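Local coordinates for histidine-containing phosphotransfer protein 2 (PDB 1YVI) that relays phosphoryl groups from cytokinin sensor histidine kinases to B-type response regulators, acting as a positive mediator of the multistep His-to-Asp phosphorelay, at residues E45-F50 against T133-E138; L49-A54 against D126-F131. One frame throughout, in Å; residues are numbered along the deposited sequence.

How the contacts relate
Contacts 1 and 2 are successive levels of one antiparallel interface between helix 42-65 and helix 110-142, their centres about 8 Å apart. Residues 45-50 and 49-54 share Leu-49 and Phe-50, while along the partner helix the chain runs the other way, so contact 2 uses residues that precede those of contact 1. Val-47 joins the two levels: its CG1 lies a tight 3.3 Å from CG of Phe-131. The centre of contact 1 lies about 12 Å from the centre of the chain, that of contact 2 about 5 Å. His-80, the predicted phosphorylation site, belongs to neither; it sits on helix 72-89, which packs against Phe-50.

Contact 1 of 2, residues E45-F50 against T133-E138; sequences EVVTLF and TMLQLE
The terminal methyl of Met-134 meets Val-47 end-on, CE lying 3.9 Å from CG2 of the valine. The methionine leaves its helix with CG anti to the backbone N (chi1 -175°) and stays stretched through the next bond. It then bends at the sulfur (chi3 88°), which brings the terminal methyl against the valine branch. CB of Val-47 is also close to that methyl, at 4.2 Å, whereas the other branch, CG1, is met at 4.3 Å by CD2 of Leu-135.

Leu-135 comes in at a slant to Thr-48 and presents both prongs of its fork to the hydroxyl: OG1 of Thr-48 is 3.7 Å from CD2 and 3.8 Å from CD1 of the leucine. That hydroxyl is held by a hydrogen bond to the backbone carbonyl O of Ser-44, one turn earlier on its own helix, and meets the leucine methyls by packing. The two helices belong to the four-helix bundle of a histidine phosphotransfer domain, and here they run antiparallel, the local axes 10.7 Å apart with 146° between their directions. At that spacing the backbones stay well separated, with Thr-48 and Leu-135 forming the nearest CA pair. The buried side is apolar, where Val-47 meets Met-134; Thr-48 and Leu-135 mark the partly exposed border. Met-134 also touches Leu-10 and Leu-13 of helix 2-19.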
loop_
_atom_site.group_PDB
_atom_site.type_symbol
_atom_site.label_atom_id
_atom_site.label_comp_id
_atom_site.label_asym_id
_atom_site.label_seq_id
_atom_site.Cartn_x
_atom_site.Cartn_y
_atom_site.Cartn_z
ATOM N N GLU A 45 7.654 -3.321 10.727
ATOM C CA GLU A 45 7.013 -4.639 10.569
ATOM C C GLU A 45 5.647 -4.560 9.914
ATOM O O GLU A 45 5.314 -5.419 9.101
ATOM C CB GLU A 45 6.928 -5.398 11.908
ATOM C CG GLU A 45 8.341 -5.785 12.532
ATOM C CD GLU A 45 9.182 -6.736 11.682
ATOM O OE1 GLU A 45 8.709 -7.322 10.700
ATOM O OE2 GLU A 45 10.356 -6.888 12.031
ATOM N N VAL A 46 4.888 -3.533 10.286
ATOM C CA VAL A 46 3.564 -3.288 9.739
ATOM C C VAL A 46 3.712 -3.062 8.233
ATOM O O VAL A 46 2.942 -3.623 7.453
ATOM C CB VAL A 46 2.859 -2.091 10.436
ATOM C CG1 VAL A 46 1.576 -1.615 9.665
ATOM C CG2 VAL A 46 2.466 -2.480 11.878
ATOM N N VAL A 47 4.677 -2.214 7.863
ATOM C CA VAL A 47 4.910 -1.822 6.461
ATOM C C VAL A 47 5.402 -3.034 5.660
ATOM O O VAL A 47 4.977 -3.233 4.532
ATOM C CB VAL A 47 5.964 -0.639 6.389
ATOM C CG1 VAL A 47 6.574 -0.510 5.057
ATOM C CG2 VAL A 47 5.252 0.669 6.746
ATOM N N THR A 48 6.320 -3.813 6.224
ATOM C CA THR A 48 6.788 -5.033 5.564
ATOM C C THR A 48 5.648 -5.964 5.268
ATOM O O THR A 48 5.488 -6.394 4.123
ATOM C CB THR A 48 7.850 -5.727 6.423
ATOM O OG1 THR A 48 8.866 -4.743 6.683
ATOM C CG2 THR A 48 8.479 -6.936 5.712
ATOM N N LEU A 49 4.817 -6.242 6.274
ATOM C CA LEU A 49 3.663 -7.118 6.095
ATOM C C LEU A 49 2.676 -6.541 5.074
ATOM O O LEU A 49 2.155 -7.252 4.244
ATOM C CB LEU A 49 2.970 -7.294 7.447
ATOM C CG LEU A 49 1.806 -8.266 7.598
ATOM C CD1 LEU A 49 2.118 -9.676 7.018
ATOM C CD2 LEU A 49 1.462 -8.324 9.105
ATOM N N PHE A 50 2.438 -5.243 5.127
ATOM C CA PHE A 50 1.537 -4.637 4.159
ATOM C C PHE A 50 2.061 -4.839 2.716
ATOM O O PHE A 50 1.286 -5.199 1.807
ATOM C CB PHE A 50 1.390 -3.160 4.413
ATOM C CG PHE A 50 0.648 -2.466 3.318
ATOM C CD1 PHE A 50 -0.725 -2.647 3.201
ATOM C CD2 PHE A 50 1.338 -1.734 2.342
ATOM C CE1 PHE A 50 -1.462 -2.045 2.153
ATOM C CE2 PHE A 50 0.600 -1.120 1.295
ATOM C CZ PHE A 50 -0.819 -1.267 1.250
ATOM N N THR A 133 12.860 2.315 0.942
ATOM C CA THR A 133 13.869 3.310 1.386
ATOM C C THR A 133 13.724 3.580 2.911
ATOM O O THR A 133 14.726 3.618 3.632
ATOM C CB THR A 133 13.729 4.613 0.562
ATOM O OG1 THR A 133 13.884 4.324 -0.859
ATOM C CG2 THR A 133 14.773 5.658 0.990
ATOM N N MET A 134 12.496 3.758 3.391
ATOM C CA MET A 134 12.226 3.959 4.842
ATOM C C MET A 134 12.780 2.800 5.648
ATOM O O MET A 134 13.463 3.009 6.669
ATOM C CB MET A 134 10.716 4.120 5.086
ATOM C CG MET A 134 10.360 4.446 6.508
ATOM S SD MET A 134 8.618 4.046 6.802
ATOM C CE MET A 134 8.757 2.357 7.273
ATOM N N LEU A 135 12.496 1.582 5.199
ATOM C CA LEU A 135 12.937 0.338 5.923
ATOM C C LEU A 135 14.454 0.249 6.079
ATOM O O LEU A 135 14.982 -0.157 7.147
ATOM C CB LEU A 135 12.438 -0.941 5.225
ATOM C CG LEU A 135 10.918 -1.138 5.249
ATOM C CD1 LEU A 135 10.478 -2.284 4.320
ATOM C CD2 LEU A 135 10.435 -1.431 6.665
ATOM N N GLN A 136 15.143 0.564 4.989
ATOM C CA GLN A 136 16.592 0.598 4.956
ATOM C C GLN A 136 17.086 1.655 5.946
ATOM O O GLN A 136 17.960 1.362 6.787
ATOM C CB GLN A 136 17.028 0.879 3.522
ATOM C CG GLN A 136 18.510 0.812 3.156
ATOM C CD GLN A 136 18.650 0.793 1.597
ATOM O OE1 GLN A 136 17.647 0.976 0.883
ATOM N NE2 GLN A 136 19.876 0.567 1.078
ATOM N N LEU A 137 16.518 2.864 5.901
ATOM C CA LEU A 137 16.857 3.891 6.918
ATOM C C LEU A 137 16.535 3.468 8.347
ATOM O O LEU A 137 17.375 3.639 9.241
ATOM C CB LEU A 137 16.191 5.262 6.611
ATOM C CG LEU A 137 16.594 5.904 5.266
ATOM C CD1 LEU A 137 15.718 7.162 4.952
ATOM C CD2 LEU A 137 18.051 6.268 5.324
ATOM N N GLU A 138 15.330 2.938 8.582
ATOM C CA GLU A 138 14.943 2.445 9.904
ATOM C C GLU A 138 15.966 1.385 10.385
ATOM O O GLU A 138 16.469 1.471 11.524
ATOM C CB GLU A 138 13.487 1.916 9.939
ATOM C CG GLU A 138 12.390 2.991 9.794
ATOM C CD GLU A 138 11.806 3.508 11.114
ATOM O OE1 GLU A 138 12.581 4.042 11.963
ATOM O OE2 GLU A 138 10.556 3.389 11.292
#

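Contact 2 of 2, residues L49-A54 against D126-F131; sequences LFCDDA and DLRNKF
Cys-51 points its sulfur at the edge of the Phe-131 ring, SG lying 3.8 Å from CD2 of the phenylalanine. Seen from the ring centre the sulfur is 78° off the normal, a Cys sulfur-aromatic contact at the ring edge, close to its plane. A second part of the same edge is taken by Phe-50, whose CD2 comes within 3.9 Å of CE2 of Phe-131. These two aromatic side chains cross at about a right angle. Each ring has a further cover from its own helix: CB of Ala-54 lies over one face of Phe-50, toward the rim, and CG of Leu-127 sits 3.6 Å above the plane of Phe-131, likewise offset toward the rim. Phe-50, Cys-51 and Phe-131 are all buried, and this half of the contact is apolar. The local axes of the two antiparallel helices, part of the four-helix HPt bundle, come to 11.1 Å of each other.

The other half is looser, and a water takes part in it. Arg-128 starts with CG anti to the backbone N (chi1 -174°) and runs extended to NE, passing the cysteine with its CG 4.1 Å from SG of Cys-51. The water accepts a bond from NE of Arg-128 at 2.9 Å and donates a weak one to the carbonyl O of Cys-51. The carboxylate of Asp-52, an exposed residue, stays apart from the guanidinium, with OD1 of Asp-52 5.9 Å from NH2 of Arg-128; any attraction is therefore probably long-range, with no salt bridge formed.

On the buried side two further helices close in: helix 72-89, which carries the predicted phosphorylation site His-80, meets Phe-50 through Ser-85, Ser-86 and Val-89 and Ala-54 through Leu-82, while helix 2-19 reaches Phe-131 with Met-17.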
loop_
_atom_site.group_PDB
_atom_site.type_symbol
_atom_site.label_atom_id
_atom_site.label_comp_id
_atom_site.label_asym_id
_atom_site.label_seq_id
_atom_site.Cartn_x
_atom_site.Cartn_y
_atom_site.Cartn_z
ATOM N N LEU A 49 4.817 -6.242 6.274
ATOM C CA LEU A 49 3.663 -7.118 6.095
ATOM C C LEU A 49 2.676 -6.541 5.074
ATOM O O LEU A 49 2.155 -7.252 4.244
ATOM C CB LEU A 49 2.970 -7.294 7.447
ATOM C CG LEU A 49 1.806 -8.266 7.598
ATOM C CD1 LEU A 49 2.118 -9.676 7.018
ATOM C CD2 LEU A 49 1.462 -8.324 9.105
ATOM N N PHE A 50 2.438 -5.243 5.127
ATOM C CA PHE A 50 1.537 -4.637 4.159
ATOM C C PHE A 50 2.061 -4.839 2.716
ATOM O O PHE A 50 1.286 -5.199 1.807
ATOM C CB PHE A 50 1.390 -3.160 4.413
ATOM C CG PHE A 50 0.648 -2.466 3.318
ATOM C CD1 PHE A 50 -0.725 -2.647 3.201
ATOM C CD2 PHE A 50 1.338 -1.734 2.342
ATOM C CE1 PHE A 50 -1.462 -2.045 2.153
ATOM C CE2 PHE A 50 0.600 -1.120 1.295
ATOM C CZ PHE A 50 -0.819 -1.267 1.250
ATOM N N CYS A 51 3.350 -4.592 2.505
ATOM C CA CYS A 51 3.943 -4.786 1.159
ATOM C C CYS A 51 3.726 -6.239 0.665
ATOM O O CYS A 51 3.246 -6.464 -0.472
ATOM C CB CYS A 51 5.420 -4.387 1.158
ATOM S SG CYS A 51 5.612 -2.562 1.217
ATOM N N ASP A 52 4.047 -7.206 1.530
ATOM C CA ASP A 52 3.823 -8.645 1.255
ATOM C C ASP A 52 2.373 -8.922 0.936
ATOM O O ASP A 52 2.063 -9.541 -0.094
ATOM C CB ASP A 52 4.216 -9.522 2.472
ATOM C CG ASP A 52 5.729 -9.538 2.736
ATOM O OD1 ASP A 52 6.480 -9.063 1.847
ATOM O OD2 ASP A 52 6.162 -10.043 3.841
ATOM N N ASP A 53 1.468 -8.467 1.801
ATOM C CA ASP A 53 0.038 -8.789 1.656
ATOM C C ASP A 53 -0.565 -8.166 0.420
ATOM O O ASP A 53 -1.382 -8.790 -0.234
ATOM C CB ASP A 53 -0.805 -8.177 2.805
ATOM C CG ASP A 53 -0.867 -9.049 4.005
ATOM O OD1 ASP A 53 -0.426 -10.217 3.888
ATOM O OD2 ASP A 53 -1.327 -8.560 5.087
ATOM N N ALA A 54 -0.264 -6.890 0.175
ATOM C CA ALA A 54 -0.782 -6.192 -1.034
ATOM C C ALA A 54 -0.296 -6.872 -2.270
ATOM O O ALA A 54 -1.053 -7.101 -3.177
ATOM C CB ALA A 54 -0.322 -4.736 -1.064
ATOM N N ASP A 126 4.591 3.039 -6.337
ATOM C CA ASP A 126 5.041 4.375 -5.878
ATOM C C ASP A 126 5.232 4.349 -4.384
ATOM O O ASP A 126 6.237 4.842 -3.884
ATOM C CB ASP A 126 3.986 5.467 -6.081
ATOM C CG ASP A 126 3.963 6.046 -7.499
ATOM O OD1 ASP A 126 4.868 5.722 -8.299
ATOM O OD2 ASP A 126 2.994 6.781 -7.794
ATOM N N LEU A 127 4.241 3.846 -3.650
ATOM C CA LEU A 127 4.415 3.838 -2.197
ATOM C C LEU A 127 5.454 2.781 -1.762
ATOM O O LEU A 127 6.233 3.001 -0.814
ATOM C CB LEU A 127 3.068 3.594 -1.486
ATOM C CG LEU A 127 3.030 3.698 0.034
ATOM C CD1 LEU A 127 3.412 5.104 0.510
ATOM C CD2 LEU A 127 1.615 3.453 0.487
ATOM N N ARG A 128 5.458 1.610 -2.411
ATOM C CA ARG A 128 6.446 0.563 -2.024
ATOM C C ARG A 128 7.885 1.105 -2.122
ATOM O O ARG A 128 8.772 0.802 -1.306
ATOM C CB ARG A 128 6.333 -0.670 -2.951
ATOM C CG ARG A 128 7.250 -1.786 -2.451
ATOM C CD ARG A 128 7.032 -3.090 -3.257
ATOM N NE ARG A 128 7.674 -4.225 -2.565
ATOM C CZ ARG A 128 8.962 -4.549 -2.604
ATOM N NH1 ARG A 128 9.868 -3.836 -3.279
ATOM N NH2 ARG A 128 9.360 -5.596 -1.911
ATOM N N ASN A 129 8.115 1.930 -3.140
ATOM C CA ASN A 129 9.422 2.542 -3.322
ATOM C C ASN A 129 9.820 3.297 -2.047
ATOM O O ASN A 129 10.925 3.135 -1.510
ATOM C CB ASN A 129 9.347 3.551 -4.478
ATOM C CG ASN A 129 10.597 4.413 -4.564
ATOM O OD1 ASN A 129 10.648 5.497 -4.027
ATOM N ND2 ASN A 129 11.633 3.884 -5.196
ATOM N N LYS A 130 8.943 4.167 -1.594
ATOM C CA LYS A 130 9.269 5.019 -0.414
ATOM C C LYS A 130 9.382 4.151 0.844
ATOM O O LYS A 130 10.291 4.339 1.656
ATOM C CB LYS A 130 8.146 6.066 -0.252
ATOM C CG LYS A 130 8.053 7.046 -1.389
ATOM C CD LYS A 130 9.385 7.744 -1.625
ATOM C CE LYS A 130 9.315 8.735 -2.832
ATOM N NZ LYS A 130 9.435 8.046 -4.145
ATOM N N PHE A 131 8.475 3.172 0.995
ATOM C CA PHE A 131 8.555 2.221 2.119
ATOM C C PHE A 131 9.847 1.469 2.163
ATOM O O PHE A 131 10.363 1.283 3.217
ATOM C CB PHE A 131 7.421 1.186 2.148
ATOM C CG PHE A 131 6.083 1.733 2.626
ATOM C CD1 PHE A 131 5.985 2.882 3.412
ATOM C CD2 PHE A 131 4.903 1.003 2.345
ATOM C CE1 PHE A 131 4.725 3.324 3.885
ATOM C CE2 PHE A 131 3.656 1.404 2.858
ATOM C CZ PHE A 131 3.550 2.587 3.595
HETATM O O HOH W 1 5.924 -6.492 -2.227
#